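Long-range contacts in OBCA, Oxalate Biosynthetic Component A (Burkholderia glumae, PDB 4NNB), which is a bacterial protein, probably an enzyme, that pairs an N-terminal domain with a TIM-barrel part holding a magnesium ion and an oxaloacetate ion: residues T136-I141 with Q155-P160; P372-L377 with V443-I448. All coordinates share one frame; numbering follows the deposited sequence.

Contact 1. Residues T136-I141 with Q155-P160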
ATOM      1  N   THR A 136       7.443 -13.556  -6.291  1.00 23.36           N
ATOM      2  CA  THR A 136       6.078 -13.426  -5.770  1.00 22.59           C
ATOM      3  C   THR A 136       5.383 -12.166  -6.299  1.00 25.47           C
ATOM      4  O   THR A 136       4.153 -12.117  -6.331  1.00 28.73           O
ATOM      5  CB  THR A 136       5.973 -13.517  -4.221  1.00 24.76           C
ATOM      6  OG1 THR A 136       6.801 -12.521  -3.606  1.00 26.80           O
ATOM      7  CG2 THR A 136       6.380 -14.908  -3.726  1.00 24.93           C
ATOM      8  N   THR A 137       6.165 -11.165  -6.714  1.00 25.45           N
ATOM      9  CA  THR A 137       5.623 -10.005  -7.430  1.00 27.10           C
ATOM     10  C   THR A 137       5.094 -10.471  -8.783  1.00 28.18           C
ATOM     11  O   THR A 137       4.110  -9.940  -9.296  1.00 25.80           O
ATOM     12  CB  THR A 137       6.694  -8.905  -7.649  1.00 29.14           C
ATOM     13  OG1 THR A 137       7.148  -8.416  -6.383  1.00 29.93           O
ATOM     14  CG2 THR A 137       6.138  -7.729  -8.459  1.00 29.55           C
ATOM     15  N   TYR A 138       5.751 -11.482  -9.348  1.00 27.11           N
ATOM     16  CA  TYR A 138       5.346 -12.048 -10.626  1.00 27.17           C
ATOM     17  C   TYR A 138       4.262 -13.127 -10.471  1.00 24.82           C
ATOM     18  O   TYR A 138       3.946 -13.831 -11.427  1.00 28.30           O
ATOM     19  CB  TYR A 138       6.562 -12.643 -11.342  1.00 27.53           C
ATOM     20  CG  TYR A 138       7.525 -11.642 -11.944  1.00 27.38           C
ATOM     21  CD1 TYR A 138       7.177 -10.308 -12.133  1.00 29.05           C
ATOM     22  CD2 TYR A 138       8.802 -12.043 -12.325  1.00 28.09           C
ATOM     23  CE1 TYR A 138       8.082  -9.411 -12.699  1.00 29.45           C
ATOM     24  CE2 TYR A 138       9.696 -11.172 -12.875  1.00 28.53           C
ATOM     25  CZ  TYR A 138       9.342  -9.867 -13.070  1.00 31.66           C
ATOM     26  OH  TYR A 138      10.266  -9.021 -13.629  1.00 33.83           O
ATOM     27  N   GLY A 139       3.712 -13.273  -9.264  1.00 21.74           N
ATOM     28  CA  GLY A 139       2.612 -14.196  -9.036  1.00 24.78           C
ATOM     29  C   GLY A 139       2.998 -15.624  -8.687  1.00 26.37           C
ATOM     30  O   GLY A 139       2.134 -16.508  -8.620  1.00 24.33           O
ATOM     31  N   TRP A 140       4.288 -15.877  -8.483  1.00 24.37           N
ATOM     32  CA  TRP A 140       4.689 -17.184  -7.952  1.00 24.99           C
ATOM     33  C   TRP A 140       4.226 -17.224  -6.510  1.00 24.31           C
ATOM     34  O   TRP A 140       4.091 -16.178  -5.874  1.00 26.78           O
ATOM     35  CB  TRP A 140       6.210 -17.358  -7.975  1.00 24.67           C
ATOM     36  CG  TRP A 140       6.850 -17.441  -9.333  1.00 25.71           C
ATOM     37  CD1 TRP A 140       6.701 -16.561 -10.370  1.00 28.38           C
ATOM     38  CD2 TRP A 140       7.806 -18.424  -9.776  1.00 24.00           C
ATOM     39  NE1 TRP A 140       7.489 -16.950 -11.438  1.00 28.74           N
ATOM     40  CE2 TRP A 140       8.171 -18.090 -11.096  1.00 29.80           C
ATOM     41  CE3 TRP A 140       8.370 -19.559  -9.185  1.00 29.79           C
ATOM     42  CZ2 TRP A 140       9.087 -18.858 -11.839  1.00 33.39           C
ATOM     43  CZ3 TRP A 140       9.280 -20.320  -9.922  1.00 32.01           C
ATOM     44  CH2 TRP A 140       9.628 -19.963 -11.232  1.00 33.04           C
ATOM     45  N   ILE A 141       3.987 -18.416  -5.978  1.00 24.90           N
ATOM     46  CA  ILE A 141       3.545 -18.522  -4.591  1.00 27.91           C
ATOM     47  C   ILE A 141       4.437 -19.442  -3.768  1.00 30.39           C
ATOM     48  O   ILE A 141       5.173 -20.263  -4.317  1.00 28.51           O
ATOM     49  CB  ILE A 141       2.056 -18.953  -4.487  1.00 27.49           C
ATOM     50  CG1 ILE A 141       1.810 -20.265  -5.230  1.00 36.80           C
ATOM     51  CG2 ILE A 141       1.148 -17.860  -5.074  1.00 30.64           C
ATOM     52  CD1 ILE A 141       1.798 -21.489  -4.346  1.00 36.52           C
ATOM     53  N   GLN A 155       4.013 -17.958 -19.124  1.00 36.15           N
ATOM     54  CA  GLN A 155       4.684 -16.944 -18.313  1.00 33.79           C
ATOM     55  C   GLN A 155       5.820 -16.312 -19.106  1.00 37.62           C
ATOM     56  O   GLN A 155       6.347 -16.901 -20.054  1.00 32.97           O
ATOM     57  CB  GLN A 155       5.261 -17.545 -17.019  1.00 35.33           C
ATOM     58  CG  GLN A 155       6.536 -18.344 -17.245  1.00 32.70           C
ATOM     59  CD  GLN A 155       6.912 -19.232 -16.078  1.00 34.70           C
ATOM     60  OE1 GLN A 155       6.946 -20.457 -16.204  1.00 34.34           O
ATOM     61  NE2 GLN A 155       7.214 -18.620 -14.940  1.00 30.02           N
ATOM     62  N   HIS A 156       6.201 -15.110 -18.695  1.00 30.06           N
ATOM     63  CA  HIS A 156       7.310 -14.410 -19.295  1.00 30.89           C
ATOM     64  C   HIS A 156       7.966 -13.635 -18.169  1.00 33.40           C
ATOM     65  O   HIS A 156       7.705 -12.440 -17.984  1.00 32.08           O
ATOM     66  CB  HIS A 156       6.797 -13.464 -20.379  1.00 33.73           C
ATOM     67  CG  HIS A 156       7.873 -12.936 -21.271  1.00 32.84           C
ATOM     68  ND1 HIS A 156       8.604 -11.812 -20.966  1.00 29.86           N
ATOM     69  CD2 HIS A 156       8.343 -13.392 -22.457  1.00 34.96           C
ATOM     70  CE1 HIS A 156       9.486 -11.593 -21.931  1.00 35.12           C
ATOM     71  NE2 HIS A 156       9.349 -12.538 -22.840  1.00 32.86           N
ATOM     72  N   HIS A 157       8.812 -14.326 -17.409  1.00 30.49           N
ATOM     73  CA  HIS A 157       9.345 -13.782 -16.166  1.00 30.98           C
ATOM     74  C   HIS A 157      10.857 -13.595 -16.211  1.00 30.99           C
ATOM     75  O   HIS A 157      11.607 -14.552 -16.447  1.00 29.27           O
ATOM     76  CB  HIS A 157       8.926 -14.660 -14.980  1.00 28.50           C
ATOM     77  CG  HIS A 157       7.451 -14.643 -14.718  1.00 29.16           C
ATOM     78  ND1 HIS A 157       6.809 -15.626 -13.998  1.00 28.90           N
ATOM     79  CD2 HIS A 157       6.497 -13.751 -15.077  1.00 27.74           C
ATOM     80  CE1 HIS A 157       5.519 -15.345 -13.931  1.00 28.49           C
ATOM     81  NE2 HIS A 157       5.303 -14.215 -14.578  1.00 27.98           N
ATOM     82  N   TYR A 158      11.285 -12.356 -15.964  1.00 27.38           N
ATOM     83  CA  TYR A 158      12.676 -11.939 -16.144  1.00 29.40           C
ATOM     84  C   TYR A 158      13.361 -11.502 -14.839  1.00 28.74           C
ATOM     85  O   TYR A 158      12.777 -10.794 -14.020  1.00 31.59           O
ATOM     86  CB  TYR A 158      12.715 -10.802 -17.177  1.00 33.10           C
ATOM     87  CG  TYR A 158      14.058 -10.127 -17.385  1.00 33.77           C
ATOM     88  CD1 TYR A 158      14.434  -9.029 -16.623  1.00 33.59           C
ATOM     89  CD2 TYR A 158      14.931 -10.569 -18.368  1.00 36.22           C
ATOM     90  CE1 TYR A 158      15.648  -8.401 -16.823  1.00 36.40           C
ATOM     91  CE2 TYR A 158      16.152  -9.952 -18.578  1.00 36.71           C
ATOM     92  CZ  TYR A 158      16.505  -8.870 -17.805  1.00 39.05           C
ATOM     93  OH  TYR A 158      17.719  -8.253 -18.017  1.00 36.17           O
ATOM     94  N   LEU A 159      14.611 -11.919 -14.666  1.00 30.98           N
ATOM     95  CA  LEU A 159      15.447 -11.451 -13.564  1.00 30.23           C
ATOM     96  C   LEU A 159      16.588 -10.601 -14.157  1.00 34.60           C
ATOM     97  O   LEU A 159      17.219 -11.016 -15.120  1.00 32.88           O
ATOM     98  CB  LEU A 159      16.007 -12.647 -12.789  1.00 29.03           C
ATOM     99  CG  LEU A 159      14.959 -13.623 -12.242  1.00 29.06           C
ATOM    100  CD1 LEU A 159      15.600 -14.805 -11.522  1.00 28.86           C
ATOM    101  CD2 LEU A 159      13.969 -12.905 -11.321  1.00 27.67           C
ATOM    102  N   PRO A 160      16.852  -9.409 -13.585  1.00 36.10           N
ATOM    103  CA  PRO A 160      17.842  -8.468 -14.142  1.00 36.69           C
ATOM    104  C   PRO A 160      19.297  -8.881 -13.903  1.00 37.57           C
ATOM    105  O   PRO A 160      19.567  -9.653 -12.980  1.00 35.96           O
ATOM    106  CB  PRO A 160      17.543  -7.176 -13.370  1.00 37.58           C
ATOM    107  CG  PRO A 160      17.075  -7.662 -12.040  1.00 35.16           C
ATOM    108  CD  PRO A 160      16.218  -8.867 -12.369  1.00 37.58           C
TER
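His157 ND1 accepts a hydrogen bond from Trp140 NE1 at 3.0 Å, with an N-H...N angle of 155°. ND1 lies near the indole plane, at the edge of the ring, whereas NE1 is tilted out of the imidazole plane. NE2, the other imidazole nitrogen, hydrogen-bonds to the carbonyl of Pro22. Tyr138 covers one face of the imidazole: its CB sits 3.8 Å from the ring centroid, almost on the normal, a CH-pi contact. With Tyr138 CG anti to its own carbonyl carbon (chi1 -74°), the phenol slides past toward His157 CB, and the rings, 20° from parallel, are offset so far that little of one lies over the other. Gln155 CB lies against the opposite face, nearer the rim, and Gln155 NE2 comes to 3.6 Å from Trp140 CZ2. Tyr138 OH accepts from Trp191 NE1; its own proton can go to Tyr158 O, 3.1 Å from OH, or to Gln192 O. Gly139, at positive phi, is the C' residue of the Schellman motif ending helix 125-137, and this turn carries Tyr138 and Trp140 to edge strand 155-159. An indole donor at ND1 and a carbonyl acceptor at NE2 are consistent with a neutral His157 protonated on NE2.

Contact 2. Residues P372-L377 with V443-I448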
ATOM      1  N   PRO A 372     -17.206   8.824  19.398  1.00 27.92           N
ATOM      2  CA  PRO A 372     -15.796   9.190  19.581  1.00 24.44           C
ATOM      3  C   PRO A 372     -15.198   9.817  18.326  1.00 25.26           C
ATOM      4  O   PRO A 372     -15.566   9.458  17.197  1.00 26.46           O
ATOM      5  CB  PRO A 372     -15.117   7.838  19.848  1.00 27.21           C
ATOM      6  CG  PRO A 372     -16.024   6.826  19.218  1.00 28.79           C
ATOM      7  CD  PRO A 372     -17.403   7.364  19.452  1.00 30.43           C
ATOM      8  N   VAL A 373     -14.294  10.766  18.537  1.00 25.11           N
ATOM      9  CA  VAL A 373     -13.539  11.362  17.434  1.00 24.97           C
ATOM     10  C   VAL A 373     -12.470  10.349  17.015  1.00 23.04           C
ATOM     11  O   VAL A 373     -11.828   9.730  17.866  1.00 21.92           O
ATOM     12  CB  VAL A 373     -12.903  12.686  17.861  1.00 24.59           C
ATOM     13  CG1 VAL A 373     -12.171  13.336  16.675  1.00 21.74           C
ATOM     14  CG2 VAL A 373     -13.990  13.633  18.428  1.00 25.53           C
ATOM     15  N   LEU A 374     -12.303  10.163  15.710  1.00 26.06           N
ATOM     16  CA  LEU A 374     -11.452   9.092  15.193  1.00 23.95           C
ATOM     17  C   LEU A 374     -10.140   9.628  14.640  1.00 24.95           C
ATOM     18  O   LEU A 374     -10.141  10.612  13.891  1.00 22.93           O
ATOM     19  CB  LEU A 374     -12.184   8.343  14.075  1.00 24.96           C
ATOM     20  CG  LEU A 374     -13.590   7.827  14.351  1.00 23.23           C
ATOM     21  CD1 LEU A 374     -14.130   7.088  13.109  1.00 22.11           C
ATOM     22  CD2 LEU A 374     -13.589   6.922  15.554  1.00 26.22           C
ATOM     23  N   PHE A 375      -9.031   8.971  14.984  1.00 23.44           N
ATOM     24  CA  PHE A 375      -7.703   9.380  14.514  1.00 24.78           C
ATOM     25  C   PHE A 375      -6.946   8.178  13.948  1.00 27.58           C
ATOM     26  O   PHE A 375      -7.079   7.054  14.447  1.00 26.68           O
ATOM     27  CB  PHE A 375      -6.880   9.999  15.658  1.00 23.66           C
ATOM     28  CG  PHE A 375      -7.501  11.237  16.255  1.00 24.82           C
ATOM     29  CD1 PHE A 375      -7.153  12.499  15.783  1.00 24.46           C
ATOM     30  CD2 PHE A 375      -8.444  11.139  17.269  1.00 23.72           C
ATOM     31  CE1 PHE A 375      -7.740  13.651  16.318  1.00 24.84           C
ATOM     32  CE2 PHE A 375      -9.027  12.289  17.822  1.00 26.25           C
ATOM     33  CZ  PHE A 375      -8.668  13.541  17.344  1.00 26.47           C
ATOM     34  N   MET A 376      -6.162   8.414  12.903  1.00 24.04           N
ATOM     35  CA  MET A 376      -5.250   7.403  12.366  1.00 25.39           C
ATOM     36  C   MET A 376      -3.847   7.984  12.384  1.00 24.62           C
ATOM     37  O   MET A 376      -3.593   9.008  11.743  1.00 24.83           O
ATOM     38  CB  MET A 376      -5.661   6.985  10.942  1.00 22.44           C
ATOM     39  CG  MET A 376      -4.691   6.006  10.255  1.00 22.87           C
ATOM     40  SD  MET A 376      -4.670   4.399  11.096  1.00 23.99           S
ATOM     41  CE  MET A 376      -6.346   3.877  10.783  1.00 21.07           C
ATOM     42  N   LEU A 377      -2.943   7.361  13.146  1.00 23.89           N
ATOM     43  CA  LEU A 377      -1.554   7.822  13.198  1.00 23.77           C
ATOM     44  C   LEU A 377      -0.797   7.294  11.972  1.00 24.44           C
ATOM     45  O   LEU A 377      -0.604   6.083  11.830  1.00 25.72           O
ATOM     46  CB  LEU A 377      -0.864   7.368  14.493  1.00 24.93           C
ATOM     47  CG  LEU A 377      -1.535   7.792  15.812  1.00 26.89           C
ATOM     48  CD1 LEU A 377      -0.724   7.256  17.007  1.00 27.89           C
ATOM     49  CD2 LEU A 377      -1.711   9.329  15.890  1.00 24.07           C
ATOM     50  N   VAL A 443     -13.248  11.356  24.569  1.00 31.67           N
ATOM     51  CA  VAL A 443     -13.975  10.295  23.893  1.00 33.52           C
ATOM     52  C   VAL A 443     -13.409  10.201  22.481  1.00 32.23           C
ATOM     53  O   VAL A 443     -13.819  10.939  21.584  1.00 27.45           O
ATOM     54  CB  VAL A 443     -15.487  10.563  23.844  1.00 31.69           C
ATOM     55  CG1 VAL A 443     -16.227   9.323  23.357  1.00 30.86           C
ATOM     56  CG2 VAL A 443     -15.994  10.951  25.231  1.00 41.40           C
ATOM     57  N   SER A 444     -12.446   9.307  22.301  1.00 27.24           N
ATOM     58  CA  SER A 444     -11.737   9.201  21.033  1.00 28.00           C
ATOM     59  C   SER A 444     -11.260   7.789  20.789  1.00 33.07           C
ATOM     60  O   SER A 444     -11.166   6.988  21.726  1.00 29.99           O
ATOM     61  CB  SER A 444     -10.523  10.118  21.036  1.00 29.12           C
ATOM     62  OG  SER A 444      -9.582   9.721  22.025  1.00 32.96           O
ATOM     63  N   LYS A 445     -10.944   7.492  19.527  1.00 29.56           N
ATOM     64  CA  LYS A 445     -10.384   6.198  19.146  1.00 28.11           C
ATOM     65  C   LYS A 445      -9.199   6.453  18.234  1.00 31.92           C
ATOM     66  O   LYS A 445      -9.335   7.126  17.206  1.00 29.49           O
ATOM     67  CB  LYS A 445     -11.436   5.344  18.431  1.00 29.26           C
ATOM     68  CG  LYS A 445     -12.656   4.997  19.294  1.00 30.67           C
ATOM     69  CD  LYS A 445     -12.255   4.157  20.507  1.00 31.73           C
ATOM     70  CE  LYS A 445     -13.455   3.879  21.416  1.00 37.18           C
ATOM     71  NZ  LYS A 445     -13.013   3.235  22.699  1.00 37.34           N
ATOM     72  N   ILE A 446      -8.037   5.934  18.615  1.00 26.12           N
ATOM     73  CA  ILE A 446      -6.818   6.202  17.879  1.00 23.34           C
ATOM     74  C   ILE A 446      -6.244   4.888  17.345  1.00 32.35           C
ATOM     75  O   ILE A 446      -5.998   3.937  18.109  1.00 25.45           O
ATOM     76  CB  ILE A 446      -5.789   6.908  18.778  1.00 25.70           C
ATOM     77  CG1 ILE A 446      -6.401   8.191  19.373  1.00 25.90           C
ATOM     78  CG2 ILE A 446      -4.498   7.220  18.014  1.00 24.09           C
ATOM     79  CD1 ILE A 446      -5.472   8.922  20.340  1.00 28.49           C
ATOM     80  N   SER A 447      -6.044   4.840  16.031  1.00 25.46           N
ATOM     81  CA  SER A 447      -5.408   3.689  15.396  1.00 25.52           C
ATOM     82  C   SER A 447      -4.024   4.067  14.901  1.00 27.83           C
ATOM     83  O   SER A 447      -3.664   5.254  14.871  1.00 24.20           O
ATOM     84  CB  SER A 447      -6.262   3.172  14.238  1.00 27.12           C
ATOM     85  OG  SER A 447      -7.519   2.714  14.692  1.00 28.82           O
ATOM     86  N   ILE A 448      -3.246   3.057  14.520  1.00 24.25           N
ATOM     87  CA  ILE A 448      -1.929   3.283  13.939  1.00 21.61           C
ATOM     88  C   ILE A 448      -1.720   2.489  12.645  1.00 22.79           C
ATOM     89  O   ILE A 448      -2.239   1.378  12.497  1.00 23.58           O
ATOM     90  CB  ILE A 448      -0.812   2.953  14.952  1.00 24.45           C
ATOM     91  CG1 ILE A 448       0.564   3.352  14.408  1.00 24.32           C
ATOM     92  CG2 ILE A 448      -0.852   1.461  15.352  1.00 24.24           C
ATOM     93  CD1 ILE A 448       1.683   3.384  15.480  1.00 29.10           C
TER
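Val373 to Leu377 and Ser444 to Ile448 run parallel, 20° apart, joined, with Val443 just before the second strand, by five backbone hydrogen bonds. Val373 N donates to Val443 O and Lys445 N to Val373 O; Phe375 N then bonds Lys445 O at 2.9 Å, Ser447 N bonds Phe375 O, and Leu377 N closes the ladder on Ser447 O at 2.8 Å. CA-H...O contacts supplement it, among them Ser444 CA to Val373 O at 3.2 Å. The strands are neighbours in the parallel barrel sheet of the TIM-barrel part, and helix 416-440 lies between them in sequence. Apolar contacts on the face toward that helix bring Leu377 CG to 3.7 Å from Ile446 CG2. Phe375 CD2 meets Ile446 CG1, while CE2, at the ring edge, approaches Ser444 CB; Leu437 and Phe441 also touch the phenyl group. On the other face, Pro372 CB and CG both rest on Lys445 CG at 3.8 Å, Leu374 CD2 meets Lys445 CB, and Phe523 touches all three residues. Met376, bent at chi2 and chi3 (66° and 65°), turns its end toward the neighbouring strand, CE 3.5 Å from Ser447 CB. Ser444 OG bonds Phe441 O and Arg438 NH1; Ser447 OG bonds Tyr7 OH weakly.

In the fold
Contact 1 closes before contact 2 opens along the chain, and the two lie on opposite sides of its centre, their centres about 40 Å apart and their nearest atoms about 23 Å apart. They share no strand or sheet. Residues 136-141 and 155-160 belong to the N-terminal domain, where the turn that follows helix 125-137 meets the outer strand of a three-stranded antiparallel sheet. Residues 372-377 and 443-448 lie on adjacent parallel strands of the large mixed sheet, next to strands 344-349 and 469-472. Contact 2 is the one near the magnesium and oxaloacetate ions: the side chain of Met376 is about 8 Å from each. Contact 1 holds the turn after a helix to a sheet of the N-terminal domain, away from that site.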